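Local coordinates for protein transmembrane oligosaccharyl transferase (Archaeoglobus fulgidus, PDB 3WAJ) that belongs to the STT3/AglB family of membrane proteins, in which a helical transmembrane region of the GT-C clan is followed by a soluble core domain, at residues 68-79 and 529-540; 545-553 and 582-590. All blocks are in the same frame, centred on the assembly; numbering follows the deposited sequence.

Contact 1 (68-79 with 529-540) joins a hairpin of the STT3 N-terminal region to a loop of the core domain; contact 2 (545-553 with 582-590) lies within the core domain and is fully buried. Their centres are about 17 Å apart, and they follow one another along the chain, with 529-540 leading through a short connection into strand 546-548. They also touch directly: Tyr74 CE2 of contact 1 lies 3.3 Å from Gly546 N of contact 2. The zinc ligands Asp47, Asp161 and His163 lie in neither contact; along the chain, helix 47-60, which starts at Asp47, precedes 68-79, while 545-553 carries the family's WWDYG signature.

Contact 1 (68-79 and 529-540); sequences FDPFTYYPYGSY and PTPQSNKEPFSY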
loop_
_atom_site.group_PDB
_atom_site.type_symbol
_atom_site.label_atom_id
_atom_site.label_comp_id
_atom_site.label_asym_id
_atom_site.label_seq_id
_atom_site.Cartn_x
_atom_site.Cartn_y
_atom_site.Cartn_z
ATOM N N PHE A 68 -1.299 -12.118 14.898
ATOM C CA PHE A 68 -2.013 -10.933 15.348
ATOM C C PHE A 68 -1.018 -9.916 15.927
ATOM O O PHE A 68 -0.004 -10.292 16.528
ATOM C CB PHE A 68 -3.088 -11.331 16.366
ATOM C CG PHE A 68 -3.898 -10.178 16.876
ATOM C CD1 PHE A 68 -5.009 -9.731 16.173
ATOM C CD2 PHE A 68 -3.544 -9.533 18.059
ATOM C CE1 PHE A 68 -5.771 -8.664 16.641
ATOM C CE2 PHE A 68 -4.295 -8.459 18.538
ATOM C CZ PHE A 68 -5.414 -8.024 17.826
ATOM N N ASP A 69 -1.300 -8.631 15.723
ATOM C CA ASP A 69 -0.314 -7.591 15.987
ATOM C C ASP A 69 -0.989 -6.431 16.682
ATOM O O ASP A 69 -1.576 -5.573 16.038
ATOM C CB ASP A 69 0.333 -7.136 14.667
ATOM C CG ASP A 69 1.427 -6.053 14.856
ATOM O OD1 ASP A 69 1.802 -5.738 16.005
ATOM O OD2 ASP A 69 1.929 -5.531 13.841
ATOM N N PRO A 70 -0.929 -6.414 18.020
ATOM C CA PRO A 70 -1.565 -5.333 18.777
ATOM C C PRO A 70 -0.814 -4.016 18.648
ATOM O O PRO A 70 -1.288 -2.982 19.130
ATOM C CB PRO A 70 -1.503 -5.840 20.232
ATOM C CG PRO A 70 -0.360 -6.797 20.246
ATOM C CD PRO A 70 -0.401 -7.473 18.903
ATOM N N PHE A 71 0.347 -4.066 18.004
ATOM C CA PHE A 71 1.209 -2.893 17.866
ATOM C C PHE A 71 0.679 -1.971 16.765
ATOM O O PHE A 71 1.073 -0.803 16.669
ATOM C CB PHE A 71 2.620 -3.328 17.524
ATOM C CG PHE A 71 3.704 -2.582 18.267
ATOM C CD1 PHE A 71 4.053 -1.288 17.900
ATOM C CD2 PHE A 71 4.423 -3.208 19.287
ATOM C CE1 PHE A 71 5.055 -0.621 18.549
ATOM C CE2 PHE A 71 5.439 -2.540 19.941
ATOM C CZ PHE A 71 5.753 -1.236 19.573
ATOM N N THR A 72 -0.216 -2.496 15.933
ATOM C CA THR A 72 -0.854 -1.690 14.899
ATOM C C THR A 72 -2.371 -1.592 15.093
ATOM O O THR A 72 -2.939 -2.277 15.947
ATOM C CB THR A 72 -0.513 -2.212 13.510
ATOM O OG1 THR A 72 -0.835 -1.212 12.542
ATOM C CG2 THR A 72 -1.252 -3.513 13.214
ATOM N N TYR A 73 -3.022 -0.728 14.316
ATOM C CA TYR A 73 -4.461 -0.493 14.489
ATOM C C TYR A 73 -4.801 -0.245 15.974
ATOM O O TYR A 73 -5.725 -0.841 16.549
ATOM C CB TYR A 73 -5.275 -1.657 13.869
ATOM C CG TYR A 73 -6.787 -1.505 13.930
ATOM C CD1 TYR A 73 -7.390 -0.247 13.994
ATOM C CD2 TYR A 73 -7.609 -2.624 13.943
ATOM C CE1 TYR A 73 -8.764 -0.114 14.067
ATOM C CE2 TYR A 73 -8.995 -2.507 14.031
ATOM C CZ TYR A 73 -9.566 -1.252 14.090
ATOM O OH TYR A 73 -10.934 -1.133 14.170
ATOM N N TYR A 74 -4.055 0.659 16.592
ATOM C CA TYR A 74 -4.236 0.959 18.006
ATOM C C TYR A 74 -5.592 1.618 18.287
ATOM O O TYR A 74 -6.030 2.501 17.550
ATOM C CB TYR A 74 -3.096 1.863 18.471
ATOM C CG TYR A 74 -3.075 2.122 19.958
ATOM C CD1 TYR A 74 -2.480 1.223 20.840
ATOM C CD2 TYR A 74 -3.618 3.285 20.478
ATOM C CE1 TYR A 74 -2.445 1.479 22.212
ATOM C CE2 TYR A 74 -3.597 3.545 21.838
ATOM C CZ TYR A 74 -3.009 2.639 22.704
ATOM O OH TYR A 74 -2.977 2.918 24.068
ATOM N N PRO A 75 -6.249 1.213 19.381
ATOM C CA PRO A 75 -5.780 0.214 20.343
ATOM C C PRO A 75 -6.485 -1.122 20.197
ATOM O O PRO A 75 -6.823 -1.726 21.225
ATOM C CB PRO A 75 -6.223 0.821 21.671
ATOM C CG PRO A 75 -7.626 1.382 21.292
ATOM C CD PRO A 75 -7.483 1.880 19.841
ATOM N N TYR A 76 -6.720 -1.576 18.972
ATOM C CA TYR A 76 -7.417 -2.856 18.784
ATOM C C TYR A 76 -6.479 -3.982 18.370
ATOM O O TYR A 76 -6.624 -5.121 18.809
ATOM C CB TYR A 76 -8.543 -2.713 17.744
ATOM C CG TYR A 76 -9.543 -1.639 18.095
ATOM C CD1 TYR A 76 -10.621 -1.911 18.939
ATOM C CD2 TYR A 76 -9.420 -0.349 17.584
ATOM C CE1 TYR A 76 -11.547 -0.920 19.265
ATOM C CE2 TYR A 76 -10.348 0.653 17.916
ATOM C CZ TYR A 76 -11.401 0.345 18.750
ATOM O OH TYR A 76 -12.313 1.304 19.075
ATOM N N GLY A 77 -5.514 -3.676 17.516
ATOM C CA GLY A 77 -4.634 -4.713 17.007
ATOM C C GLY A 77 -5.184 -5.266 15.703
ATOM O O GLY A 77 -6.383 -5.156 15.430
ATOM N N SER A 78 -4.313 -5.865 14.897
ATOM C CA SER A 78 -4.690 -6.374 13.586
ATOM C C SER A 78 -4.230 -7.821 13.416
ATOM O O SER A 78 -3.059 -8.157 13.690
ATOM C CB SER A 78 -4.036 -5.530 12.471
ATOM O OG SER A 78 -4.869 -4.486 12.014
ATOM N N TYR A 79 -5.136 -8.668 12.935
ATOM C CA TYR A 79 -4.723 -9.973 12.446
ATOM C C TYR A 79 -3.836 -9.749 11.242
ATOM O O TYR A 79 -4.054 -8.816 10.484
ATOM C CB TYR A 79 -5.928 -10.796 12.022
ATOM C CG TYR A 79 -6.826 -11.137 13.179
ATOM C CD1 TYR A 79 -6.632 -12.298 13.911
ATOM C CD2 TYR A 79 -7.863 -10.298 13.539
ATOM C CE1 TYR A 79 -7.446 -12.609 14.963
ATOM C CE2 TYR A 79 -8.677 -10.594 14.589
ATOM C CZ TYR A 79 -8.469 -11.754 15.297
ATOM O OH TYR A 79 -9.292 -12.050 16.358
ATOM N N PRO A 529 -0.192 -13.643 21.401
ATOM C CA PRO A 529 -1.149 -14.737 21.193
ATOM C C PRO A 529 -2.280 -14.278 20.279
ATOM O O PRO A 529 -2.653 -13.107 20.304
ATOM C CB PRO A 529 -1.686 -14.993 22.608
ATOM C CG PRO A 529 -1.613 -13.674 23.264
ATOM C CD PRO A 529 -0.374 -12.992 22.711
ATOM N N THR A 530 -2.820 -15.185 19.478
ATOM C CA THR A 530 -3.929 -14.841 18.589
ATOM C C THR A 530 -5.256 -14.854 19.339
ATOM O O THR A 530 -5.641 -15.877 19.902
ATOM C CB THR A 530 -4.008 -15.795 17.391
ATOM O OG1 THR A 530 -2.737 -15.819 16.724
ATOM C CG2 THR A 530 -5.102 -15.338 16.424
ATOM N N PRO A 531 -5.951 -13.705 19.363
ATOM C CA PRO A 531 -7.226 -13.542 20.080
ATOM C C PRO A 531 -8.432 -13.873 19.217
ATOM O O PRO A 531 -8.345 -13.847 17.983
ATOM C CB PRO A 531 -7.242 -12.046 20.403
ATOM C CG PRO A 531 -6.480 -11.404 19.260
ATOM C CD PRO A 531 -5.418 -12.413 18.867
ATOM N N GLN A 532 -9.551 -14.164 19.867
ATOM C CA GLN A 532 -10.773 -14.568 19.177
ATOM C C GLN A 532 -11.444 -13.407 18.470
ATOM O O GLN A 532 -12.150 -13.593 17.470
ATOM C CB GLN A 532 -11.744 -15.220 20.159
ATOM C CG GLN A 532 -11.298 -16.601 20.626
ATOM C CD GLN A 532 -10.885 -17.499 19.464
ATOM O OE1 GLN A 532 -11.731 -17.975 18.693
ATOM N NE2 GLN A 532 -9.575 -17.721 19.321
ATOM N N SER A 533 -11.212 -12.205 18.987
ATOM C CA SER A 533 -11.819 -11.007 18.418
ATOM C C SER A 533 -10.894 -9.797 18.576
ATOM O O SER A 533 -9.959 -9.821 19.383
ATOM C CB SER A 533 -13.177 -10.741 19.071
ATOM O OG SER A 533 -13.810 -9.618 18.484
ATOM N N ASN A 534 -11.145 -8.757 17.786
ATOM C CA ASN A 534 -10.462 -7.472 17.941
ATOM C C ASN A 534 -11.472 -6.323 17.894
ATOM O O ASN A 534 -11.146 -5.191 17.526
ATOM C CB ASN A 534 -9.326 -7.308 16.910
ATOM C CG ASN A 534 -9.826 -7.069 15.482
ATOM O OD1 ASN A 534 -10.988 -7.320 15.149
ATOM N ND2 ASN A 534 -8.931 -6.578 14.630
ATOM N N LYS A 535 -12.710 -6.632 18.269
ATOM C CA LYS A 535 -13.776 -5.636 18.241
ATOM C C LYS A 535 -13.648 -4.647 19.384
ATOM O O LYS A 535 -14.086 -3.509 19.269
ATOM C CB LYS A 535 -15.146 -6.310 18.292
ATOM C CG LYS A 535 -15.428 -7.212 17.114
ATOM C CD LYS A 535 -15.431 -6.433 15.808
ATOM C CE LYS A 535 -15.487 -7.377 14.617
ATOM N NZ LYS A 535 -15.836 -6.663 13.356
ATOM N N GLU A 536 -13.050 -5.091 20.486
ATOM C CA GLU A 536 -12.862 -4.252 21.674
ATOM C C GLU A 536 -11.358 -3.930 21.882
ATOM O O GLU A 536 -10.491 -4.699 21.436
ATOM C CB GLU A 536 -13.492 -4.938 22.901
ATOM C CG GLU A 536 -15.046 -4.910 22.976
ATOM C CD GLU A 536 -15.645 -5.930 23.971
ATOM O OE1 GLU A 536 -15.153 -7.079 24.034
ATOM O OE2 GLU A 536 -16.617 -5.588 24.688
ATOM N N PRO A 537 -11.046 -2.787 22.531
ATOM C CA PRO A 537 -9.636 -2.414 22.746
ATOM C C PRO A 537 -8.808 -3.574 23.324
ATOM O O PRO A 537 -9.268 -4.265 24.210
ATOM C CB PRO A 537 -9.732 -1.272 23.762
ATOM C CG PRO A 537 -11.102 -0.654 23.507
ATOM C CD PRO A 537 -11.986 -1.826 23.151
ATOM N N PHE A 538 -7.612 -3.793 22.791
ATOM C CA PHE A 538 -6.757 -4.901 23.201
ATOM C C PHE A 538 -6.275 -4.630 24.603
ATOM O O PHE A 538 -6.172 -3.484 25.021
ATOM C CB PHE A 538 -5.556 -5.005 22.248
ATOM C CG PHE A 538 -4.620 -6.160 22.531
ATOM C CD1 PHE A 538 -4.861 -7.423 22.011
ATOM C CD2 PHE A 538 -3.462 -5.968 23.273
ATOM C CE1 PHE A 538 -3.974 -8.491 22.257
ATOM C CE2 PHE A 538 -2.568 -7.026 23.527
ATOM C CZ PHE A 538 -2.820 -8.285 23.012
ATOM N N SER A 539 -5.954 -5.687 25.326
ATOM C CA SER A 539 -5.515 -5.548 26.701
ATOM C C SER A 539 -3.984 -5.563 26.745
ATOM O O SER A 539 -3.369 -6.628 26.853
ATOM C CB SER A 539 -6.107 -6.688 27.541
ATOM O OG SER A 539 -5.772 -6.513 28.894
ATOM N N TYR A 540 -3.372 -4.383 26.647
ATOM C CA TYR A 540 -1.911 -4.270 26.605
ATOM C C TYR A 540 -1.272 -4.602 27.950
ATOM O O TYR A 540 -1.857 -4.308 28.982
ATOM C CB TYR A 540 -1.502 -2.867 26.143
ATOM C CG TYR A 540 -1.921 -2.601 24.722
ATOM C CD1 TYR A 540 -3.161 -2.064 24.434
ATOM C CD2 TYR A 540 -1.073 -2.900 23.661
ATOM C CE1 TYR A 540 -3.559 -1.821 23.110
ATOM C CE2 TYR A 540 -1.449 -2.662 22.342
ATOM C CZ TYR A 540 -2.699 -2.125 22.070
ATOM O OH TYR A 540 -3.079 -1.899 20.753
HETATM O O HOH W 1 -12.127 -3.386 15.619
HETATM O O HOH W 2 -8.606 -6.475 20.506
#
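The Phe68 ring carries Pro531 on one face, with CG of the proline 3.5 Å from the ring centroid and almost on the ring normal, and Asn534 CB at its edge. Phe68 in turn places its own CD1 over the centre of one face of Tyr79. Phe538 repeats the proline-on-ring theme with the partners exchanged: Pro70 CB sits 3.6 Å from the Phe538 centroid, and Tyr540 meets the Phe538 rim. The Phe68 and Phe538 rings are slid apart, planes at 30°, and barely overlap.

Two tyrosine hydroxyls fasten the rings to the backbone. Tyr540 OH donates to Pro70 O (2.6 Å) in the carbonyl plane, holding its ring against Tyr74, which crosses it obliquely, and near Pro75 CB. Tyr79 OH donates to Pro531 O, also at 2.6 Å, but from 50° above the carbonyl plane. Asn534 has CG between the backbone N and the carbonyl carbon (chi1 72°), and this turns ND2 to Gly77 O at 3.0 Å while its amide lies beside Tyr79. A cis peptide bond precedes Pro75, whose carbonyl accepts from Phe538 N at 2.7 Å. One water joins Tyr73 OH to Asn534 O, and another donates to both Tyr76 O and Glu536 O.

Beyond the two segments, Tyr74 OH is bound by Thr544 and Asn604, and Asp69 forms a salt bridge with Arg53. Within 68-79, strands 68-69 and 78-79 pair antiparallel, and Asp69 opens the intervening loop with an Asx turn and a type I beta turn. The arrangement is a two-stranded beta hairpin of the STT3 N-terminal region, laid against an irregular, proline-rich loop of the core domain and joining the two parts of the fold.

Contact 2 (545-553 and 582-590); sequences YGVISWWDY and PGASSFFTA
Ile548 points its CB at the helix 584-588 and then splits its side chain between two phenylalanines. CG2 goes over one face of Phe587, toward the rim, 4.3 Å from the ring centroid in a CH-pi contact. CG1, anti to the backbone N (chi1 -165°), slides past Phe588, with Phe588 CE2 at 4.1 Å. At the tip, CD1 settles 3.7 Å from Phe587 CB, close to the root of that side chain and near the N-cap residue Gly583 and Ala584. The two aromatic rings also meet each other, Phe587 CD2 standing over the centre of the Phe588 face, while the edge of Phe588 abuts the backbone of Ser549, CZ lying 3.6 Å from Ser549 CA.

This is a helix packed on a strand of the core domain's mixed sheet, their axes crossing at -67°. Strand 546-548 runs parallel between strands 564-565 and 605-611, and it is followed closely by Trp550-Tyr553, the first four residues of the WWDYG signature of the STT3/AglB family.

The six-membered ring of Trp550 reaches the first turn of the helix with CE3 and CZ3: CE3 is 4.0 Å from Ala584 CB, and Ser585 CB approaches at the ring edge near CZ3. Ala584 CB also fits against the backbone of Ser549, 3.4 Å from Ser549 O. No hydrogen bond crosses this interface, and the hydroxyls bond to other parts of the core domain, Ser549 OG to Val609 O and Ser585 OG to Ile574 O. Met614 of helix 612-615 touches Trp550 and Phe588 as well.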
loop_
_atom_site.group_PDB
_atom_site.type_symbol
_atom_site.label_atom_id
_atom_site.label_comp_id
_atom_site.label_asym_id
_atom_site.label_seq_id
_atom_site.Cartn_x
_atom_site.Cartn_y
_atom_site.Cartn_z
ATOM N N TYR A 545 0.224 4.220 24.633
ATOM C CA TYR A 545 -0.432 5.368 23.990
ATOM C C TYR A 545 -0.435 5.214 22.470
ATOM O O TYR A 545 0.361 4.448 21.915
ATOM C CB TYR A 545 0.220 6.714 24.394
ATOM C CG TYR A 545 1.713 6.787 24.138
ATOM C CD1 TYR A 545 2.217 6.956 22.852
ATOM C CD2 TYR A 545 2.621 6.700 25.189
ATOM C CE1 TYR A 545 3.583 7.014 22.616
ATOM C CE2 TYR A 545 3.997 6.765 24.963
ATOM C CZ TYR A 545 4.464 6.921 23.669
ATOM O OH TYR A 545 5.821 6.984 23.433
ATOM N N GLY A 546 -1.319 5.945 21.794
ATOM C CA GLY A 546 -1.422 5.821 20.357
ATOM C C GLY A 546 -0.853 7.016 19.622
ATOM O O GLY A 546 -0.764 8.134 20.153
ATOM N N VAL A 547 -0.469 6.758 18.378
ATOM C CA VAL A 547 0.062 7.767 17.496
ATOM C C VAL A 547 -0.893 7.892 16.303
ATOM O O VAL A 547 -1.087 6.938 15.533
ATOM C CB VAL A 547 1.444 7.369 17.021
ATOM C CG1 VAL A 547 2.015 8.434 16.048
ATOM C CG2 VAL A 547 2.373 7.184 18.213
ATOM N N ILE A 548 -1.490 9.070 16.147
ATOM C CA ILE A 548 -2.484 9.261 15.107
ATOM C C ILE A 548 -1.949 10.024 13.884
ATOM O O ILE A 548 -1.317 11.072 13.989
ATOM C CB ILE A 548 -3.772 9.914 15.654
ATOM C CG1 ILE A 548 -4.907 9.761 14.641
ATOM C CG2 ILE A 548 -3.549 11.372 15.994
ATOM C CD1 ILE A 548 -6.280 9.757 15.280
ATOM N N SER A 549 -2.230 9.483 12.710
ATOM C CA SER A 549 -1.763 10.055 11.462
ATOM C C SER A 549 -2.611 9.420 10.364
ATOM O O SER A 549 -3.405 8.534 10.635
ATOM C CB SER A 549 -0.277 9.723 11.269
ATOM O OG SER A 549 0.187 10.218 10.024
ATOM N N TRP A 550 -2.455 9.855 9.125
ATOM C CA TRP A 550 -3.236 9.265 8.045
ATOM C C TRP A 550 -2.867 7.773 7.911
ATOM O O TRP A 550 -1.787 7.358 8.357
ATOM C CB TRP A 550 -2.998 10.043 6.738
ATOM C CG TRP A 550 -3.954 9.721 5.615
ATOM C CD1 TRP A 550 -3.628 9.541 4.303
ATOM C CD2 TRP A 550 -5.385 9.542 5.699
ATOM N NE1 TRP A 550 -4.753 9.263 3.568
ATOM C CE2 TRP A 550 -5.844 9.255 4.395
ATOM C CE3 TRP A 550 -6.316 9.591 6.748
ATOM C CZ2 TRP A 550 -7.200 9.025 4.105
ATOM C CZ3 TRP A 550 -7.656 9.354 6.462
ATOM C CH2 TRP A 550 -8.086 9.079 5.150
ATOM N N TRP A 551 -3.744 6.963 7.318
ATOM C CA TRP A 551 -3.544 5.508 7.360
ATOM C C TRP A 551 -2.347 5.026 6.537
ATOM O O TRP A 551 -1.758 3.995 6.863
ATOM C CB TRP A 551 -4.814 4.766 6.949
ATOM C CG TRP A 551 -5.305 5.049 5.554
ATOM C CD1 TRP A 551 -6.215 6.000 5.187
ATOM C CD2 TRP A 551 -4.956 4.344 4.346
ATOM N NE1 TRP A 551 -6.446 5.942 3.831
ATOM C CE2 TRP A 551 -5.683 4.943 3.288
ATOM C CE3 TRP A 551 -4.091 3.278 4.057
ATOM C CZ2 TRP A 551 -5.585 4.500 1.956
ATOM C CZ3 TRP A 551 -3.986 2.840 2.733
ATOM C CH2 TRP A 551 -4.733 3.452 1.698
ATOM N N ASP A 552 -1.996 5.775 5.487
ATOM C CA ASP A 552 -0.830 5.477 4.636
ATOM C C ASP A 552 0.442 5.185 5.425
ATOM O O ASP A 552 1.237 4.328 5.034
ATOM C CB ASP A 552 -0.521 6.683 3.726
ATOM C CG ASP A 552 -1.572 6.917 2.695
ATOM O OD1 ASP A 552 -2.600 6.193 2.673
ATOM O OD2 ASP A 552 -1.366 7.842 1.901
ATOM N N TYR A 553 0.605 5.913 6.531
ATOM C CA TYR A 553 1.870 6.034 7.253
ATOM C C TYR A 553 2.052 5.004 8.378
ATOM O O TYR A 553 3.114 4.956 9.009
ATOM C CB TYR A 553 2.011 7.494 7.774
ATOM C CG TYR A 553 1.846 8.485 6.639
ATOM C CD1 TYR A 553 2.705 8.436 5.539
ATOM C CD2 TYR A 553 0.836 9.443 6.634
ATOM C CE1 TYR A 553 2.580 9.320 4.468
ATOM C CE2 TYR A 553 0.699 10.352 5.546
ATOM C CZ TYR A 553 1.576 10.270 4.464
ATOM O OH TYR A 553 1.470 11.128 3.361
ATOM N N PRO A 582 -14.463 6.800 15.837
ATOM C CA PRO A 582 -13.174 7.485 16.002
ATOM C C PRO A 582 -12.088 6.772 15.221
ATOM O O PRO A 582 -11.995 5.529 15.233
ATOM C CB PRO A 582 -12.902 7.413 17.512
ATOM C CG PRO A 582 -13.928 6.421 18.081
ATOM C CD PRO A 582 -15.086 6.411 17.119
ATOM N N GLY A 583 -11.286 7.569 14.526
ATOM C CA GLY A 583 -10.265 7.069 13.625
ATOM C C GLY A 583 -9.572 8.266 13.003
ATOM O O GLY A 583 -9.851 9.408 13.360
ATOM N N ALA A 584 -8.668 8.010 12.070
ATOM C CA ALA A 584 -7.869 9.074 11.480
ATOM C C ALA A 584 -8.687 10.145 10.743
ATOM O O ALA A 584 -8.411 11.332 10.876
ATOM C CB ALA A 584 -6.786 8.497 10.577
ATOM N N SER A 585 -9.691 9.748 9.975
ATOM C CA SER A 585 -10.426 10.723 9.176
ATOM C C SER A 585 -11.286 11.619 10.063
ATOM O O SER A 585 -11.483 12.795 9.773
ATOM C CB SER A 585 -11.269 10.052 8.079
ATOM O OG SER A 585 -12.382 9.371 8.620
ATOM N N SER A 586 -11.782 11.072 11.161
ATOM C CA SER A 586 -12.690 11.830 12.023
ATOM C C SER A 586 -11.881 12.733 12.946
ATOM O O SER A 586 -12.387 13.727 13.470
ATOM C CB SER A 586 -13.586 10.888 12.828
ATOM O OG SER A 586 -12.836 9.798 13.319
ATOM N N PHE A 587 -10.613 12.389 13.145
ATOM C CA PHE A 587 -9.748 13.279 13.898
ATOM C C PHE A 587 -9.358 14.486 13.015
ATOM O O PHE A 587 -9.637 15.632 13.365
ATOM C CB PHE A 587 -8.536 12.531 14.460
ATOM C CG PHE A 587 -7.590 13.412 15.229
ATOM C CD1 PHE A 587 -7.844 13.736 16.550
ATOM C CD2 PHE A 587 -6.452 13.943 14.619
ATOM C CE1 PHE A 587 -6.981 14.576 17.267
ATOM C CE2 PHE A 587 -5.579 14.778 15.328
ATOM C CZ PHE A 587 -5.846 15.095 16.648
ATOM N N PHE A 588 -8.764 14.229 11.853
ATOM C CA PHE A 588 -8.203 15.318 11.028
ATOM C C PHE A 588 -9.198 16.226 10.318
ATOM O O PHE A 588 -8.850 17.357 9.958
ATOM C CB PHE A 588 -7.159 14.796 10.026
ATOM C CG PHE A 588 -5.946 14.197 10.687
ATOM C CD1 PHE A 588 -4.974 15.014 11.258
ATOM C CD2 PHE A 588 -5.787 12.815 10.762
ATOM C CE1 PHE A 588 -3.845 14.460 11.896
ATOM C CE2 PHE A 588 -4.671 12.244 11.400
ATOM C CZ PHE A 588 -3.699 13.065 11.968
ATOM N N THR A 589 -10.426 15.754 10.112
ATOM C CA THR A 589 -11.429 16.622 9.493
ATOM C C THR A 589 -12.394 17.177 10.522
ATOM O O THR A 589 -13.432 17.750 10.167
ATOM C CB THR A 589 -12.265 15.900 8.446
ATOM O OG1 THR A 589 -13.085 14.945 9.115
ATOM C CG2 THR A 589 -11.379 15.209 7.388
ATOM N N ALA A 590 -12.074 16.961 11.794
ATOM C CA ALA A 590 -12.930 17.426 12.876
ATOM C C ALA A 590 -12.925 18.951 12.871
ATOM O O ALA A 590 -11.858 19.593 12.805
ATOM C CB ALA A 590 -12.455 16.891 14.209
#